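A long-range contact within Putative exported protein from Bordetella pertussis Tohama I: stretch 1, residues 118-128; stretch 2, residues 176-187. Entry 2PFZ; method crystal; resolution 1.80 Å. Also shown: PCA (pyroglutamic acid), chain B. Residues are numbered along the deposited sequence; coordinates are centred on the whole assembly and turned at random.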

# COMPACT_ATOMS: atom_id res chain seq x y z
N ALA A 118 -3.02 6.10 1.16
CA ALA A 118 -1.71 5.90 0.55
C ALA A 118 -0.63 5.72 1.60
O ALA A 118 -0.59 6.45 2.58
CB ALA A 118 -1.35 7.10 -0.34
N TRP A 119 0.23 4.73 1.38
CA TRP A 119 1.52 4.63 2.05
C TRP A 119 2.37 5.82 1.56
O TRP A 119 2.08 6.40 0.52
CB TRP A 119 2.23 3.34 1.62
CG TRP A 119 1.73 2.06 2.26
CD1 TRP A 119 0.74 1.25 1.80
CD2 TRP A 119 2.26 1.44 3.42
NE1 TRP A 119 0.61 0.15 2.62
CE2 TRP A 119 1.52 0.25 3.64
CE3 TRP A 119 3.27 1.79 4.33
CZ2 TRP A 119 1.78 -0.60 4.70
CZ3 TRP A 119 3.52 0.94 5.39
CH2 TRP A 119 2.79 -0.25 5.56
N PRO A 120 3.43 6.18 2.31
CA PRO A 120 4.34 7.25 1.86
C PRO A 120 5.11 6.92 0.56
O PRO A 120 5.14 5.76 0.11
CB PRO A 120 5.27 7.44 3.05
CG PRO A 120 4.42 6.88 4.26
CD PRO A 120 3.79 5.70 3.66
N PRO A 121 5.68 7.95 -0.09
CA PRO A 121 6.36 7.75 -1.37
C PRO A 121 7.49 6.75 -1.30
O PRO A 121 8.26 6.75 -0.33
CB PRO A 121 6.87 9.14 -1.71
CG PRO A 121 5.89 10.06 -1.01
CD PRO A 121 5.70 9.38 0.31
N GLN A 122 7.55 5.88 -2.28
CA GLN A 122 8.42 4.70 -2.20
C GLN A 122 9.82 4.97 -2.66
O GLN A 122 10.03 5.45 -3.78
CB GLN A 122 7.84 3.57 -3.02
CG GLN A 122 6.39 3.26 -2.62
CD GLN A 122 6.23 2.42 -1.36
OE1 GLN A 122 5.73 2.90 -0.33
NE2 GLN A 122 6.60 1.18 -1.44
N GLY A 123 10.79 4.59 -1.81
CA GLY A 123 12.20 4.77 -2.15
C GLY A 123 12.90 3.43 -2.13
O GLY A 123 12.29 2.40 -1.88
N ILE A 124 14.20 3.45 -2.40
CA ILE A 124 14.99 2.23 -2.50
C ILE A 124 15.91 2.17 -1.32
O ILE A 124 16.76 3.06 -1.14
CB ILE A 124 15.90 2.20 -3.75
CG1 ILE A 124 15.12 2.64 -5.00
CG2 ILE A 124 16.49 0.78 -3.93
CD1 ILE A 124 16.05 3.04 -6.19
N PHE A 125 15.75 1.11 -0.53
CA PHE A 125 16.67 0.78 0.56
C PHE A 125 17.79 -0.08 -0.02
O PHE A 125 17.52 -1.14 -0.56
CB PHE A 125 15.96 -0.04 1.65
CG PHE A 125 14.95 0.76 2.45
CD1 PHE A 125 15.36 1.52 3.56
CD2 PHE A 125 13.60 0.74 2.10
CE1 PHE A 125 14.41 2.26 4.33
CE2 PHE A 125 12.64 1.47 2.85
CZ PHE A 125 13.05 2.24 3.95
N ALA A 126 19.03 0.40 0.06
CA ALA A 126 20.17 -0.38 -0.42
C ALA A 126 21.47 -0.07 0.34
O ALA A 126 21.58 0.91 1.07
CB ALA A 126 20.36 -0.17 -1.94
N ASN A 127 22.46 -0.93 0.14
CA ASN A 127 23.79 -0.68 0.65
C ASN A 127 24.70 -0.14 -0.44
O ASN A 127 25.77 0.39 -0.14
CB ASN A 127 24.36 -1.93 1.31
CG ASN A 127 23.76 -2.17 2.67
OD1 ASN A 127 23.65 -1.25 3.48
ND2 ASN A 127 23.34 -3.40 2.93
N ARG A 128 24.24 -0.27 -1.68
CA ARG A 128 24.92 0.13 -2.90
C ARG A 128 24.75 1.59 -3.25
O ARG A 128 23.73 2.21 -2.93
CB ARG A 128 24.32 -0.60 -4.11
CG ARG A 128 24.84 -1.94 -4.37
CD ARG A 128 24.21 -2.43 -5.65
NE ARG A 128 24.45 -3.86 -5.79
CZ ARG A 128 24.25 -4.55 -6.89
NH1 ARG A 128 23.78 -3.97 -7.99
NH2 ARG A 128 24.52 -5.85 -6.89
N PCA B . 5.32 -0.72 3.15
CA PCA B . 4.61 -1.97 2.83
CB PCA B . 3.88 -1.85 1.49
CG PCA B . 4.20 -0.47 0.95
CD PCA B . 5.02 0.15 2.04
OE PCA B . 5.38 1.34 2.02
C PCA B . 5.66 -3.05 2.68
O PCA B . 5.38 -4.25 2.73
OXT PCA B . 6.84 -2.70 2.51
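Stretch 2 176-187: IDSYMSSGSTGF

Stretch 2 runs against stretch 1 as an antiparallel strand, its axis at 157° to strand 123-126 and 4.5 Å away at closest approach, then passes into a helix beginning at Gly183, whose first turn lies beside Trp119 and also reaches Phe125. Walking along stretch 1 meets the helix at Trp119, then the paired strand, then the helix again at the ring of Phe125.

Trp119 opens the contact. Its chi1 m rotamer sets the ring beside the first helical turn, with CZ3 of Trp119 3.4 Å from Thr185 OG1 and the ring edge toward Ser184 OG, while CD of the pyroglutamic acid lies over one face. The ligand ties in stretch 2: the pyroglutamic acid N donates to Thr185 OG1 (2.6 Å), Ser181 OG donates to its OXT (2.7 Å), and Ser182 OG donates to its OE (2.7 Å). Ser182 OG also caps the helix, accepting from Thr185 N at 3.3 Å. Pro120 packs its CD 3.7 Å from Ser182 CB, and a water bridges Pro121 O and Gly183 N.

From Gly123 the backbones pair. Gly123 N donates to Ser181 O (2.8 Å), and Ser181 N returns a bond to Gly123 O (3.1 Å). Ile124 faces Met180 in a non-hydrogen-bonded pair, CA atoms 4.4 Å apart, and the side chains meet on their common face of the sheet, CG1 of Ile124 3.6 Å from CG of Met180.

Phe125 has the largest area covered by the other stretch, 140 Å². Phe125 N donates to Tyr179 O (2.7 Å) and Phe125 O accepts from Tyr179 N (3.0 Å); the two rings form an offset stack, centroids 4.7 Å apart. Beyond the stack, Phe125 CZ comes 3.4 Å from Gly186 CA; a CB modelled there would clash with CZ, so glycine makes room for the ring. Past Ala126, a second water links Asn127 N to Asp177 O.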

# COMPACT_ATOMS: atom_id res chain seq x y z
N ILE A 176 17.83 -11.06 1.72
CA ILE A 176 17.66 -9.86 0.89
C ILE A 176 18.51 -8.71 1.44
O ILE A 176 18.68 -8.59 2.65
CB ILE A 176 16.16 -9.42 0.78
CG1 ILE A 176 15.57 -8.98 2.14
CG2 ILE A 176 15.33 -10.51 0.12
CD1 ILE A 176 15.65 -7.43 2.40
N ASP A 177 19.03 -7.86 0.54
CA ASP A 177 19.96 -6.78 0.89
C ASP A 177 19.43 -5.39 0.52
O ASP A 177 20.09 -4.35 0.76
CB ASP A 177 21.34 -6.99 0.21
CG ASP A 177 21.25 -7.10 -1.32
OD1 ASP A 177 20.26 -6.66 -1.93
OD2 ASP A 177 22.20 -7.63 -1.96
N SER A 178 18.25 -5.38 -0.11
CA SER A 178 17.69 -4.19 -0.73
C SER A 178 16.19 -4.41 -0.94
O SER A 178 15.73 -5.55 -1.00
CB SER A 178 18.34 -3.92 -2.09
OG SER A 178 18.05 -4.97 -3.01
N TYR A 179 15.46 -3.30 -1.04
CA TYR A 179 14.05 -3.29 -1.42
C TYR A 179 13.49 -1.87 -1.64
O TYR A 179 14.07 -0.89 -1.22
CB TYR A 179 13.19 -4.05 -0.41
CG TYR A 179 13.03 -3.46 0.96
CD1 TYR A 179 14.02 -3.63 1.94
CD2 TYR A 179 11.85 -2.79 1.33
CE1 TYR A 179 13.86 -3.11 3.22
CE2 TYR A 179 11.70 -2.25 2.60
CZ TYR A 179 12.71 -2.42 3.55
OH TYR A 179 12.57 -1.92 4.84
N MET A 180 12.34 -1.79 -2.31
CA MET A 180 11.59 -0.54 -2.33
C MET A 180 10.40 -0.59 -1.38
O MET A 180 9.73 -1.62 -1.29
CB MET A 180 11.17 -0.13 -3.73
CG MET A 180 12.38 0.28 -4.59
SD MET A 180 11.93 0.84 -6.23
CE MET A 180 11.32 2.48 -5.87
N SER A 181 10.25 0.49 -0.61
CA SER A 181 9.16 0.67 0.37
C SER A 181 9.23 2.10 0.90
O SER A 181 9.93 2.95 0.35
CB SER A 181 9.30 -0.30 1.55
OG SER A 181 8.12 -0.31 2.35
N SER A 182 8.49 2.36 1.99
CA SER A 182 8.37 3.67 2.59
C SER A 182 9.37 3.81 3.74
O SER A 182 9.91 2.82 4.21
CB SER A 182 6.95 3.86 3.12
OG SER A 182 6.60 2.79 3.99
N GLY A 183 9.63 5.05 4.16
CA GLY A 183 10.37 5.30 5.40
C GLY A 183 9.69 4.64 6.58
O GLY A 183 10.36 4.17 7.51
N SER A 184 8.35 4.66 6.56
CA SER A 184 7.49 3.98 7.55
C SER A 184 7.96 2.55 7.81
O SER A 184 8.38 2.21 8.92
CB SER A 184 6.04 4.00 7.07
OG SER A 184 5.21 3.12 7.84
N THR A 185 7.90 1.72 6.78
CA THR A 185 8.33 0.31 6.84
C THR A 185 9.79 0.16 7.22
O THR A 185 10.13 -0.69 8.06
CB THR A 185 8.02 -0.44 5.55
OG1 THR A 185 6.60 -0.51 5.40
CG2 THR A 185 8.57 -1.86 5.59
N GLY A 186 10.64 0.97 6.60
CA GLY A 186 12.07 0.99 6.97
C GLY A 186 12.28 1.18 8.46
O GLY A 186 13.03 0.43 9.09
N PHE A 187 11.61 2.18 9.03
CA PHE A 187 11.72 2.46 10.45
C PHE A 187 11.13 1.34 11.30
O PHE A 187 11.79 0.84 12.23
CB PHE A 187 11.04 3.79 10.80
CG PHE A 187 11.26 4.23 12.21
CD1 PHE A 187 12.45 4.86 12.58
CD2 PHE A 187 10.28 4.02 13.17
CE1 PHE A 187 12.65 5.28 13.90
CE2 PHE A 187 10.47 4.44 14.50
CZ PHE A 187 11.67 5.08 14.85
O HOH W 1 8.75 7.20 2.52
O HOH W 2 22.12 -3.29 -1.23